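Local coordinates for haemagglutinin I (Physarum polycephalum, PDB 3A5P), which is a lectin that probably agglutinates blood cells by binding carbohydrates on their surface, with a compact, all-beta domain of the legume lectin fold, at residues A[34-40]-A[98-103]; A[74-78]-A[87-91]; A[2-6]-A[41-45]; A[50-56]-A[67-72]; A[45-49]-A[64-68]. All coordinates share one frame. Where two conformers were deposited one is given. Residues are numbered along the deposited sequence.

How the contacts relate
Strand 3-10 opens the chain in one sheet of a beta sandwich, and contact 3 closes the first long loop when strand 40-43 of the other sheet packs against it. Contact 1 starts just before, in the turn at 34-40, so it crosses contact 3; it closes only near the C terminus, at 98-103, and contacts 2, 4 and 5 all fall within its span. Contact 5 begins at Ile45, where contact 3 ends, and runs to strand 63-70, enclosing the start of contact 4, the hairpin of 54-60 with 63-70; the two share Gln67 and Leu68. Contact 2 follows as the hairpin 74-81/85-89, whose Ala76 and Ile88 meet Leu68 across the sandwich.

Contact 1: residues A[34-40]-A[98-103]; sequences VTGYAPI and LTLKKL
Two backbone hydrogen bonds join the segments: Leu103 N donates to Gly36 O (2.9 Å) and Ala38 N to Lys101 O (2.9 Å), both nearly straight. They frame a single bridge of Tyr37 with Lys102, CA to CA 4.4 Å. A water extends the pairing, giving a proton to Ala38 O and accepting one from Lys101 N, 2.8 Å from each. Residues 34-37 form a type II beta turn closed by Tyr37 N to Val34 O (2.9 Å). Gly36 holds its third position at phi/psi 101/-13, where a CB would jam against the preceding carbonyl. The Lys101 side chain leaves sideways and its NZ bonds Asn60 O and makes salt bridges with Asp63 and with Asp62 of the second subunit.

Tyr37 (chi1 m) lays its ring beside the chain of 100-102. Leu100 CD1 sits over one face, 4.1 Å from the centroid, while Leu100 CB comes within 3.4 Å of Tyr37 CD1 and Lys102 CG within 3.4 Å of Tyr37 CE1. Leu100 (m, t) turns inward, its CD1 3.8 Å from Val34 CG2 and its CD2 3.7 Å from Ile40 CD1. Ile40 CD1 also meets Leu98 CD1 (4.1 Å), and Ala38 CB meets Leu103 CD2 (3.7 Å), small against large. The C-terminal tail is thus fastened to the turn between strands 30-34 and 40-43 of the opposite sheet: main-chain bonds set the register, with glycine needed at the turn, and leucines of the tail pack on Val34, Tyr37, Ala38 and Ile40.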
# COMPACT_ATOMS: atom_id res chain seq x y z
N VAL A 34 -6.23 -1.08 -4.39
CA VAL A 34 -7.62 -0.96 -4.86
C VAL A 34 -8.24 0.14 -4.03
O VAL A 34 -8.27 0.06 -2.78
CB VAL A 34 -8.44 -2.28 -4.65
CG1 VAL A 34 -9.88 -2.12 -5.21
CG2 VAL A 34 -7.75 -3.48 -5.28
N THR A 35 -8.72 1.18 -4.71
CA THR A 35 -9.24 2.36 -4.02
C THR A 35 -10.29 1.96 -3.00
O THR A 35 -11.25 1.22 -3.34
CB THR A 35 -9.86 3.32 -5.04
OG1 THR A 35 -8.82 3.83 -5.89
CG2 THR A 35 -10.59 4.46 -4.33
N GLY A 36 -10.10 2.40 -1.76
CA GLY A 36 -11.05 2.16 -0.68
C GLY A 36 -10.60 1.03 0.23
O GLY A 36 -11.15 0.84 1.32
N TYR A 37 -9.59 0.28 -0.21
CA TYR A 37 -9.12 -0.87 0.55
C TYR A 37 -7.65 -0.76 0.90
O TYR A 37 -6.91 0.01 0.29
CB TYR A 37 -9.32 -2.15 -0.27
CG TYR A 37 -10.77 -2.37 -0.63
CD1 TYR A 37 -11.62 -3.04 0.26
CD2 TYR A 37 -11.29 -1.88 -1.82
CE1 TYR A 37 -12.97 -3.24 -0.05
CE2 TYR A 37 -12.65 -2.08 -2.15
CZ TYR A 37 -13.47 -2.75 -1.25
OH TYR A 37 -14.79 -2.96 -1.55
N ALA A 38 -7.24 -1.59 1.87
CA ALA A 38 -5.83 -1.72 2.25
C ALA A 38 -5.02 -2.37 1.12
O ALA A 38 -5.50 -3.32 0.48
CB ALA A 38 -5.70 -2.51 3.53
N PRO A 39 -3.80 -1.84 0.83
CA PRO A 39 -2.95 -2.48 -0.17
C PRO A 39 -2.62 -3.92 0.22
O PRO A 39 -2.54 -4.24 1.41
CB PRO A 39 -1.67 -1.62 -0.18
CG PRO A 39 -2.13 -0.25 0.31
CD PRO A 39 -3.19 -0.60 1.36
N ILE A 40 -2.49 -4.76 -0.79
CA ILE A 40 -1.94 -6.10 -0.62
C ILE A 40 -0.45 -6.00 -0.94
O ILE A 40 -0.09 -5.57 -2.03
CB ILE A 40 -2.61 -7.10 -1.60
CG1 ILE A 40 -4.15 -7.07 -1.46
CG2 ILE A 40 -1.99 -8.54 -1.47
CD1 ILE A 40 -4.84 -7.71 -2.64
N LEU A 98 -8.05 -14.41 -0.68
CA LEU A 98 -8.28 -13.45 0.39
C LEU A 98 -9.40 -12.50 -0.02
O LEU A 98 -9.84 -12.47 -1.18
CB LEU A 98 -6.99 -12.67 0.74
CG LEU A 98 -6.31 -11.81 -0.36
CD1 LEU A 98 -6.98 -10.43 -0.53
CD2 LEU A 98 -4.78 -11.61 -0.13
N THR A 99 -9.86 -11.72 0.95
CA THR A 99 -10.81 -10.66 0.68
C THR A 99 -10.24 -9.35 1.13
O THR A 99 -9.66 -9.22 2.23
CB THR A 99 -12.17 -10.88 1.35
OG1 THR A 99 -11.99 -11.18 2.74
CG2 THR A 99 -12.90 -12.00 0.66
N LEU A 100 -10.39 -8.36 0.24
CA LEU A 100 -9.94 -6.99 0.47
C LEU A 100 -10.52 -6.45 1.78
O LEU A 100 -11.68 -6.73 2.11
CB LEU A 100 -10.37 -6.09 -0.69
CG LEU A 100 -9.70 -6.40 -2.04
CD1 LEU A 100 -10.25 -5.48 -3.17
CD2 LEU A 100 -8.17 -6.32 -1.95
N LYS A 101 -9.72 -5.67 2.48
CA LYS A 101 -10.14 -5.07 3.75
C LYS A 101 -10.45 -3.60 3.54
O LYS A 101 -9.57 -2.83 3.12
CB LYS A 101 -9.04 -5.24 4.79
CG LYS A 101 -8.87 -6.68 5.20
CD LYS A 101 -7.41 -7.01 5.47
CE LYS A 101 -6.90 -6.38 6.71
NZ LYS A 101 -5.89 -7.26 7.34
N LYS A 102 -11.69 -3.21 3.83
CA LYS A 102 -12.08 -1.81 3.67
C LYS A 102 -11.30 -0.94 4.64
O LYS A 102 -11.09 -1.32 5.79
CB LYS A 102 -13.58 -1.59 3.89
CG LYS A 102 -14.39 -1.97 2.71
CD LYS A 102 -15.73 -1.27 2.71
CE LYS A 102 -16.57 -1.76 1.52
NZ LYS A 102 -17.96 -1.17 1.53
N LEU A 103 -10.84 0.21 4.16
CA LEU A 103 -10.27 1.21 5.07
C LEU A 103 -11.41 1.98 5.73
O LEU A 103 -12.28 2.53 5.06
CB LEU A 103 -9.28 2.14 4.35
CG LEU A 103 -8.09 1.42 3.70
CD1 LEU A 103 -7.27 2.41 2.89
CD2 LEU A 103 -7.21 0.70 4.74
O HOH W 1 -7.13 -5.30 1.57

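Contact 2: residues A[74-78]-A[87-91]; sequences GVATA and SISTG
This is one end of the beta hairpin formed by strands 74-81 and 85-89, an antiparallel pair in one sheet of the sandwich, with local axes 4.7 Å apart at 168°. Ser87 opens the second segment at the pair's edge; its O lies 3.4 Å from Ala78 CA, a CA-H...O contact. Ile88 faces Ala78 in a non-hydrogen-bonded pair (CA to CA 4.4 Å), and its CA approaches Thr77 O at 3.2 Å. The Ile88 side chain (m, t) points into the sandwich, where Phe66 and Leu68 of the other sheet receive it. Its CG1 is 4.0 Å from Ala78 CB and its CG2 4.5 Å from Ala76 CB, the small alanines suiting an interior shared with bulkier neighbours.

Ser89 pairs with Thr77 at a hydrogen-bonded site (CA to CA 5.4 Å): Thr77 N donates to Ser89 O at 2.8 Å and Ser89 N to Thr77 O at 3.0 Å. These two side chains lie on the other face from Ala78 and Ile88, where polar residues tolerate partial exposure. At Thr90 (phi/psi -112/-7) the strand ends. Its CA still touches Val75 O (3.3 Å), its CG2 lies 4.2 Å from Ala76 CB, and its OG1 bonds Gly69 O. A water accepts from Val75 N (2.9 Å) and donates to Thr90 O (2.8 Å). Gly91, at phi/psi 88/0 where a CB would clash, completes an ST turn: its N donates to Ser89 OG at 3.2 Å.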
# COMPACT_ATOMS: atom_id res chain seq x y z
N GLY A 74 9.34 -16.39 -11.13
CA GLY A 74 7.99 -16.42 -10.57
C GLY A 74 7.04 -15.38 -11.13
O GLY A 74 7.44 -14.27 -11.47
N VAL A 75 5.76 -15.75 -11.26
CA VAL A 75 4.70 -14.83 -11.65
C VAL A 75 3.54 -15.07 -10.70
O VAL A 75 2.89 -16.11 -10.75
CB VAL A 75 4.24 -15.03 -13.13
CG1 VAL A 75 3.15 -14.03 -13.50
CG2 VAL A 75 5.42 -14.91 -14.08
N ALA A 76 3.32 -14.12 -9.79
CA ALA A 76 2.16 -14.21 -8.91
C ALA A 76 1.01 -13.47 -9.60
O ALA A 76 1.10 -12.27 -9.87
CB ALA A 76 2.45 -13.61 -7.55
N THR A 77 -0.05 -14.20 -9.93
CA THR A 77 -1.19 -13.59 -10.61
C THR A 77 -2.33 -13.41 -9.61
O THR A 77 -2.76 -14.39 -9.00
CB THR A 77 -1.65 -14.46 -11.80
OG1 THR A 77 -0.56 -14.59 -12.73
CG2 THR A 77 -2.86 -13.78 -12.50
N ALA A 78 -2.79 -12.17 -9.46
CA ALA A 78 -3.93 -11.87 -8.58
C ALA A 78 -5.14 -11.58 -9.45
O ALA A 78 -5.13 -10.62 -10.23
CB ALA A 78 -3.62 -10.68 -7.67
N SER A 87 -8.07 -14.02 -5.88
CA SER A 87 -7.41 -15.32 -5.96
C SER A 87 -5.98 -15.09 -6.44
O SER A 87 -5.80 -14.48 -7.49
CB SER A 87 -8.15 -16.23 -6.94
OG SER A 87 -7.49 -17.48 -7.06
N ILE A 88 -5.00 -15.58 -5.68
CA ILE A 88 -3.58 -15.39 -6.02
C ILE A 88 -2.89 -16.73 -6.24
O ILE A 88 -2.99 -17.63 -5.41
CB ILE A 88 -2.83 -14.59 -4.92
CG1 ILE A 88 -3.58 -13.28 -4.63
CG2 ILE A 88 -1.39 -14.33 -5.36
CD1 ILE A 88 -3.10 -12.52 -3.40
N SER A 89 -2.24 -16.86 -7.39
CA SER A 89 -1.61 -18.11 -7.76
C SER A 89 -0.27 -17.87 -8.46
O SER A 89 -0.10 -16.87 -9.14
CB SER A 89 -2.54 -18.91 -8.68
OG SER A 89 -1.90 -20.12 -9.07
N THR A 90 0.66 -18.81 -8.28
CA THR A 90 1.93 -18.79 -9.01
C THR A 90 2.04 -19.95 -10.01
O THR A 90 3.00 -20.05 -10.78
CB THR A 90 3.13 -18.92 -8.05
OG1 THR A 90 2.92 -20.08 -7.23
CG2 THR A 90 3.26 -17.69 -7.14
N GLY A 91 1.07 -20.86 -9.97
CA GLY A 91 1.18 -22.10 -10.74
C GLY A 91 1.89 -23.21 -9.98
O GLY A 91 2.08 -24.31 -10.51
O HOH W 2 5.39 -18.63 -10.96

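Contact 3: residues A[2-6]-A[41-45]; sequences VWSVQ and TFSEI
Strands 3-6 and 41-43 run nearly antiparallel, at 161°, but their axes pass 9.3 Å apart, too far for backbone hydrogen bonds: they belong to different sheets and meet through side chains. The closest CA atoms are Val5 and Phe42, at 8.3 Å, and Trp3 and Ser43, at 9.6 Å. Extended backbones direct the CA-to-CB bonds of Trp3, Val5 and Phe42 into the gap.

Trp3 (chi1 p, chi2 -84°) spans it. Its CH2 reaches Phe42 CB at 3.6 Å and Phe42 O at 3.4 Å, the latter near the ring plane. Tryptophan suits the place because its broad apolar ring also carries a donor: Trp3 NE1 bonds Glu44 OE2 at 2.9 Å. A water continues that network, donating to Glu44 OE2 (2.7 Å) and accepting from Val2 N (3.2 Å). Arg30 makes a cation-pi contact with the Trp3 ring. Val5 (t) places CG2 over one face of the Phe42 ring (chi1 m), 4.2 Å from the centroid, a CH-pi contact; Val32, Ile56 and Val58 surround this aromatic. Such face-to-face packing of two sheets, aromatic and branched side chains filling the space between them, is that of a beta sandwich, consistent with the legume lectin fold.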
# COMPACT_ATOMS: atom_id res chain seq x y z
N VAL A 2 13.65 -14.38 -8.63
CA VAL A 2 12.92 -13.09 -8.82
C VAL A 2 11.52 -13.37 -9.36
O VAL A 2 11.25 -14.44 -9.91
CB VAL A 2 13.67 -12.07 -9.72
CG1 VAL A 2 14.97 -11.55 -9.02
CG2 VAL A 2 13.98 -12.66 -11.11
N TRP A 3 10.62 -12.40 -9.17
CA TRP A 3 9.20 -12.63 -9.45
C TRP A 3 8.52 -11.33 -9.84
O TRP A 3 8.97 -10.22 -9.47
CB TRP A 3 8.49 -13.27 -8.24
CG TRP A 3 8.82 -12.55 -6.96
CD1 TRP A 3 9.93 -12.76 -6.16
CD2 TRP A 3 8.09 -11.48 -6.36
NE1 TRP A 3 9.92 -11.89 -5.11
CE2 TRP A 3 8.79 -11.11 -5.18
CE3 TRP A 3 6.90 -10.81 -6.68
CZ2 TRP A 3 8.36 -10.08 -4.35
CZ3 TRP A 3 6.46 -9.80 -5.84
CH2 TRP A 3 7.20 -9.44 -4.68
N SER A 4 7.46 -11.49 -10.62
CA SER A 4 6.60 -10.39 -11.04
C SER A 4 5.20 -10.60 -10.45
O SER A 4 4.92 -11.67 -9.88
CB SER A 4 6.54 -10.31 -12.56
OG SER A 4 5.89 -11.45 -13.09
N VAL A 5 4.34 -9.58 -10.60
CA VAL A 5 2.95 -9.68 -10.19
C VAL A 5 2.07 -9.31 -11.39
O VAL A 5 2.26 -8.25 -12.02
CB VAL A 5 2.59 -8.76 -8.98
CG1 VAL A 5 1.11 -8.92 -8.61
CG2 VAL A 5 3.48 -9.07 -7.76
N GLN A 6 1.14 -10.21 -11.73
CA GLN A 6 0.15 -9.97 -12.80
C GLN A 6 -1.20 -9.72 -12.16
O GLN A 6 -1.57 -10.36 -11.19
CB GLN A 6 0.04 -11.19 -13.70
CG GLN A 6 1.20 -11.32 -14.68
CD GLN A 6 1.05 -10.33 -15.82
OE1 GLN A 6 -0.04 -10.21 -16.42
NE2 GLN A 6 2.12 -9.62 -16.11
N THR A 41 0.41 -6.37 0.01
CA THR A 41 1.86 -6.31 -0.18
C THR A 41 2.43 -7.69 -0.53
O THR A 41 2.07 -8.69 0.10
CB THR A 41 2.61 -5.74 1.09
OG1 THR A 41 2.09 -4.44 1.40
CG2 THR A 41 4.14 -5.64 0.84
N PHE A 42 3.26 -7.74 -1.56
CA PHE A 42 3.99 -8.94 -1.95
C PHE A 42 5.45 -8.66 -1.65
O PHE A 42 5.98 -7.64 -2.07
CB PHE A 42 3.84 -9.19 -3.46
CG PHE A 42 2.43 -9.48 -3.90
CD1 PHE A 42 2.05 -10.79 -4.22
CD2 PHE A 42 1.49 -8.46 -4.00
CE1 PHE A 42 0.74 -11.07 -4.63
CE2 PHE A 42 0.17 -8.73 -4.39
CZ PHE A 42 -0.20 -10.03 -4.72
N SER A 43 6.11 -9.56 -0.93
CA SER A 43 7.52 -9.31 -0.57
C SER A 43 8.22 -10.60 -0.14
O SER A 43 7.57 -11.63 0.04
CB SER A 43 7.62 -8.24 0.54
OG SER A 43 7.18 -8.73 1.80
N GLU A 44 9.52 -10.49 0.06
CA GLU A 44 10.34 -11.62 0.49
C GLU A 44 10.53 -11.70 2.01
O GLU A 44 11.57 -12.16 2.48
CB GLU A 44 11.66 -11.63 -0.30
CG GLU A 44 11.41 -11.85 -1.78
CD GLU A 44 12.66 -12.08 -2.62
OE1 GLU A 44 13.79 -11.89 -2.12
OE2 GLU A 44 12.49 -12.44 -3.81
N ILE A 45 9.52 -11.31 2.78
CA ILE A 45 9.58 -11.45 4.25
C ILE A 45 9.53 -12.93 4.64
O ILE A 45 8.59 -13.63 4.29
CB ILE A 45 8.48 -10.64 4.97
CG1 ILE A 45 8.78 -9.15 4.80
CG2 ILE A 45 8.40 -11.01 6.47
CD1 ILE A 45 7.62 -8.25 5.13
O HOH W 3 14.23 -13.47 -5.64

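Contact 4: residues A[50-56]-A[67-72]; sequences VHQSWYI and QLGYEG
Four backbone hydrogen bonds satisfy the paired strand ends. Trp54 N donates to Tyr70 O (3.2 Å) and Tyr70 N to Trp54 O (2.9 Å); Ile56 N donates to Leu68 O (2.8 Å) and Leu68 N to Ile56 O (2.7 Å). Between these hydrogen-bonded pairs, Tyr55 and Gly69 form a non-hydrogen-bonded one, CA to CA 4.3 Å. The local axes are 4.5 Å apart at 146°, a marked twist.

Before the strand, side chains take over. Glu71, its acid bent back (chi1 m, chi2 m), accepts at both oxygens: Ser53 N to OE2 (2.9 Å) and Ser53 OG to OE1 (2.6 Å). Gln67, reaching out with chi1 and chi2 t, takes Val50 N at OE1 (3.2 Å); the same oxygen accepts from Thr49 N, while NE2 serves Pro47 O and Thr57 OG1. This is the open end of the beta hairpin 54-60/63-70, at the edge of the five-stranded sheet.

Glycine suits position 69, since with Gln52 and Val50 placed as they are a CB would clash with Gln52 OE1 and crowd Val50 CG2. On the face of Trp54, Ile56, Leu68 and Tyr70, the Tyr70 ring receives Trp54 CB 3.4 Å from its centroid, and its CE2 touches Ile56 CG1 (3.7 Å). Tyr55 OH bonds Glu44 O. Tyr70 OH bonds Val2 N and gives a proton to a water 2.8 Å away, which in turn donates to Tyr55 O at 2.7 Å.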
# COMPACT_ATOMS: atom_id res chain seq x y z
N VAL A 50 6.98 -22.51 2.40
CA VAL A 50 6.58 -23.31 1.23
C VAL A 50 7.65 -24.32 0.83
O VAL A 50 8.84 -24.14 1.15
CB VAL A 50 6.21 -22.41 0.02
CG1 VAL A 50 4.98 -21.55 0.33
CG2 VAL A 50 7.39 -21.52 -0.38
N HIS A 51 7.23 -25.38 0.11
CA HIS A 51 8.16 -26.43 -0.30
C HIS A 51 9.01 -26.09 -1.53
O HIS A 51 10.10 -26.65 -1.72
CB HIS A 51 7.43 -27.78 -0.47
CG HIS A 51 6.96 -28.38 0.82
ND1 HIS A 51 5.96 -29.32 0.89
CD2 HIS A 51 7.34 -28.15 2.10
CE1 HIS A 51 5.74 -29.65 2.15
NE2 HIS A 51 6.57 -28.96 2.91
N GLN A 52 8.54 -25.15 -2.35
CA GLN A 52 9.28 -24.74 -3.55
C GLN A 52 10.60 -24.04 -3.20
O GLN A 52 10.78 -23.62 -2.05
CB GLN A 52 8.42 -23.84 -4.45
CG GLN A 52 7.19 -24.54 -5.06
CD GLN A 52 6.05 -24.74 -4.06
OE1 GLN A 52 5.99 -24.09 -3.00
NE2 GLN A 52 5.12 -25.64 -4.40
N SER A 53 11.50 -23.95 -4.18
CA SER A 53 12.81 -23.29 -4.00
C SER A 53 12.68 -21.85 -3.51
O SER A 53 13.44 -21.41 -2.64
CB SER A 53 13.61 -23.28 -5.31
OG SER A 53 13.74 -24.57 -5.88
N TRP A 54 11.71 -21.12 -4.10
CA TRP A 54 11.56 -19.68 -3.88
C TRP A 54 10.17 -19.33 -3.40
O TRP A 54 9.23 -20.09 -3.62
CB TRP A 54 11.85 -18.90 -5.17
CG TRP A 54 12.98 -19.45 -5.95
CD1 TRP A 54 12.93 -19.93 -7.22
CD2 TRP A 54 14.32 -19.60 -5.50
NE1 TRP A 54 14.18 -20.37 -7.61
CE2 TRP A 54 15.05 -20.18 -6.56
CE3 TRP A 54 14.99 -19.30 -4.31
CZ2 TRP A 54 16.41 -20.46 -6.47
CZ3 TRP A 54 16.34 -19.59 -4.21
CH2 TRP A 54 17.04 -20.16 -5.28
N TYR A 55 10.03 -18.16 -2.78
CA TYR A 55 8.77 -17.79 -2.16
C TYR A 55 8.44 -16.30 -2.31
O TYR A 55 9.31 -15.47 -2.58
CB TYR A 55 8.74 -18.21 -0.68
CG TYR A 55 9.63 -17.34 0.20
CD1 TYR A 55 9.13 -16.18 0.79
CD2 TYR A 55 10.98 -17.67 0.39
CE1 TYR A 55 9.95 -15.35 1.57
CE2 TYR A 55 11.81 -16.85 1.19
CZ TYR A 55 11.29 -15.70 1.76
OH TYR A 55 12.07 -14.88 2.55
N ILE A 56 7.14 -16.02 -2.17
CA ILE A 56 6.61 -14.66 -2.12
C ILE A 56 5.60 -14.65 -0.96
O ILE A 56 4.64 -15.43 -0.96
CB ILE A 56 5.87 -14.26 -3.42
CG1 ILE A 56 6.76 -14.51 -4.65
CG2 ILE A 56 5.45 -12.74 -3.34
CD1 ILE A 56 5.98 -14.46 -6.01
N GLN A 67 1.81 -17.53 2.12
CA GLN A 67 3.02 -17.48 1.33
C GLN A 67 2.84 -18.35 0.10
O GLN A 67 2.22 -19.43 0.18
CB GLN A 67 4.20 -17.98 2.16
CG GLN A 67 5.56 -17.77 1.51
CD GLN A 67 6.69 -18.19 2.46
OE1 GLN A 67 7.16 -19.33 2.40
NE2 GLN A 67 7.09 -17.28 3.36
N LEU A 68 3.39 -17.87 -1.01
CA LEU A 68 3.36 -18.55 -2.30
C LEU A 68 4.76 -19.08 -2.62
O LEU A 68 5.76 -18.48 -2.21
CB LEU A 68 3.01 -17.55 -3.40
CG LEU A 68 1.88 -16.52 -3.13
CD1 LEU A 68 1.98 -15.37 -4.13
CD2 LEU A 68 0.55 -17.21 -3.25
N GLY A 69 4.81 -20.17 -3.36
CA GLY A 69 6.09 -20.74 -3.82
C GLY A 69 6.20 -20.72 -5.33
O GLY A 69 5.18 -20.69 -6.06
N TYR A 70 7.44 -20.72 -5.80
CA TYR A 70 7.69 -20.77 -7.24
C TYR A 70 9.06 -21.37 -7.57
O TYR A 70 9.97 -21.42 -6.73
CB TYR A 70 7.51 -19.38 -7.90
CG TYR A 70 8.59 -18.36 -7.57
CD1 TYR A 70 9.72 -18.23 -8.38
CD2 TYR A 70 8.48 -17.51 -6.44
CE1 TYR A 70 10.72 -17.29 -8.10
CE2 TYR A 70 9.49 -16.57 -6.14
CZ TYR A 70 10.61 -16.47 -6.98
OH TYR A 70 11.61 -15.58 -6.70
N GLU A 71 9.16 -21.86 -8.80
CA GLU A 71 10.41 -22.27 -9.39
C GLU A 71 10.65 -21.37 -10.59
O GLU A 71 9.70 -20.80 -11.14
CB GLU A 71 10.32 -23.74 -9.85
CG GLU A 71 9.96 -24.73 -8.77
CD GLU A 71 11.05 -24.89 -7.71
OE1 GLU A 71 12.22 -24.50 -7.98
OE2 GLU A 71 10.72 -25.39 -6.62
N GLY A 72 11.91 -21.25 -11.01
CA GLY A 72 12.27 -20.41 -12.15
C GLY A 72 11.96 -18.95 -11.88
O GLY A 72 12.07 -18.50 -10.74
O HOH W 4 11.51 -14.86 -4.02

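Contact 5: residues A[45-49]-A[64-68]; sequences IGPKT and RAFQL
A polar surface contact links the loop 45-49, which leads from strand 40-43 to strand 54-60, to the outer strand 63-70 of the five-stranded sheet of the sandwich. No backbone pairing occurs; the nearest CA atoms, Thr49 and Gln67, are 7.3 Å apart. Two long side chains reach from the strand to main-chain groups of the loop. Between them a classic beta bulge sets Ala65 and Phe66 together opposite Val58, while Arg64 and Gln67 both direct their CA-to-CB bonds toward the loop.

Arg64 NH2 donates to Gly46 O (2.8 Å), near the guanidinium plane, and also forms a salt bridge with the C-terminal carboxylate of Ala104 of the second subunit. Ile45 CG2 lies 3.5 Å from Arg64 NH2. The peptide bond before Pro47 is cis, a form proline readily accepts, and it bends the loop. Glutamine suits its site by having both donor and acceptor: Gln67 NE2 gives a proton to Pro47 O at 3.0 Å, and Gln67 OE1 receives Thr49 N at 2.7 Å.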
# COMPACT_ATOMS: atom_id res chain seq x y z
N ILE A 45 9.52 -11.31 2.78
CA ILE A 45 9.58 -11.45 4.25
C ILE A 45 9.53 -12.93 4.64
O ILE A 45 8.59 -13.63 4.29
CB ILE A 45 8.48 -10.64 4.97
CG1 ILE A 45 8.78 -9.15 4.80
CG2 ILE A 45 8.40 -11.01 6.47
CD1 ILE A 45 7.62 -8.25 5.13
N GLY A 46 10.56 -13.38 5.37
CA GLY A 46 10.68 -14.79 5.71
C GLY A 46 10.06 -15.21 7.04
O GLY A 46 9.37 -14.43 7.69
N PRO A 47 10.30 -16.48 7.44
CA PRO A 47 11.11 -17.46 6.70
C PRO A 47 10.31 -18.17 5.60
O PRO A 47 9.10 -17.97 5.50
CB PRO A 47 11.49 -18.47 7.80
CG PRO A 47 10.30 -18.46 8.71
CD PRO A 47 9.75 -17.04 8.69
N LYS A 48 11.00 -18.96 4.78
CA LYS A 48 10.31 -19.77 3.78
C LYS A 48 9.58 -20.92 4.47
O LYS A 48 10.21 -21.71 5.19
CB LYS A 48 11.28 -20.31 2.73
CG LYS A 48 10.58 -21.13 1.64
CD LYS A 48 11.38 -21.22 0.34
CE LYS A 48 12.47 -22.28 0.39
NZ LYS A 48 11.92 -23.63 0.64
N THR A 49 8.26 -20.98 4.29
CA THR A 49 7.45 -22.10 4.76
C THR A 49 7.01 -23.03 3.63
O THR A 49 6.68 -24.20 3.87
CB THR A 49 6.18 -21.66 5.54
OG1 THR A 49 5.39 -20.80 4.72
CG2 THR A 49 6.54 -20.96 6.86
N ARG A 64 -0.27 -10.94 7.77
CA ARG A 64 0.24 -11.96 6.88
C ARG A 64 -0.91 -12.85 6.44
O ARG A 64 -1.61 -13.46 7.27
CB ARG A 64 1.36 -12.74 7.53
CG ARG A 64 2.14 -13.53 6.52
CD ARG A 64 3.01 -14.50 7.21
NE ARG A 64 4.32 -13.95 7.49
CZ ARG A 64 5.45 -14.46 7.03
NH1 ARG A 64 5.42 -15.53 6.25
NH2 ARG A 64 6.60 -13.91 7.35
N ALA A 65 -1.14 -12.89 5.13
CA ALA A 65 -2.24 -13.66 4.55
C ALA A 65 -1.80 -15.11 4.29
O ALA A 65 -2.42 -16.07 4.79
CB ALA A 65 -2.72 -13.00 3.26
N PHE A 66 -0.72 -15.27 3.52
CA PHE A 66 -0.15 -16.59 3.18
C PHE A 66 1.15 -16.41 2.43
O PHE A 66 1.53 -15.28 2.09
CB PHE A 66 -1.12 -17.46 2.33
CG PHE A 66 -1.92 -16.68 1.30
CD1 PHE A 66 -1.32 -16.24 0.11
CD2 PHE A 66 -3.27 -16.39 1.51
CE1 PHE A 66 -2.06 -15.51 -0.85
CE2 PHE A 66 -4.02 -15.66 0.57
CZ PHE A 66 -3.40 -15.23 -0.62
N GLN A 67 1.81 -17.53 2.12
CA GLN A 67 3.02 -17.48 1.33
C GLN A 67 2.84 -18.35 0.10
O GLN A 67 2.22 -19.43 0.18
CB GLN A 67 4.20 -17.98 2.16
CG GLN A 67 5.56 -17.77 1.51
CD GLN A 67 6.69 -18.19 2.46
OE1 GLN A 67 7.16 -19.33 2.40
NE2 GLN A 67 7.09 -17.28 3.36
N LEU A 68 3.39 -17.87 -1.01
CA LEU A 68 3.36 -18.55 -2.30
C LEU A 68 4.76 -19.08 -2.62
O LEU A 68 5.76 -18.48 -2.21
CB LEU A 68 3.01 -17.55 -3.40
CG LEU A 68 1.88 -16.52 -3.13
CD1 LEU A 68 1.98 -15.37 -4.13
CD2 LEU A 68 0.55 -17.21 -3.25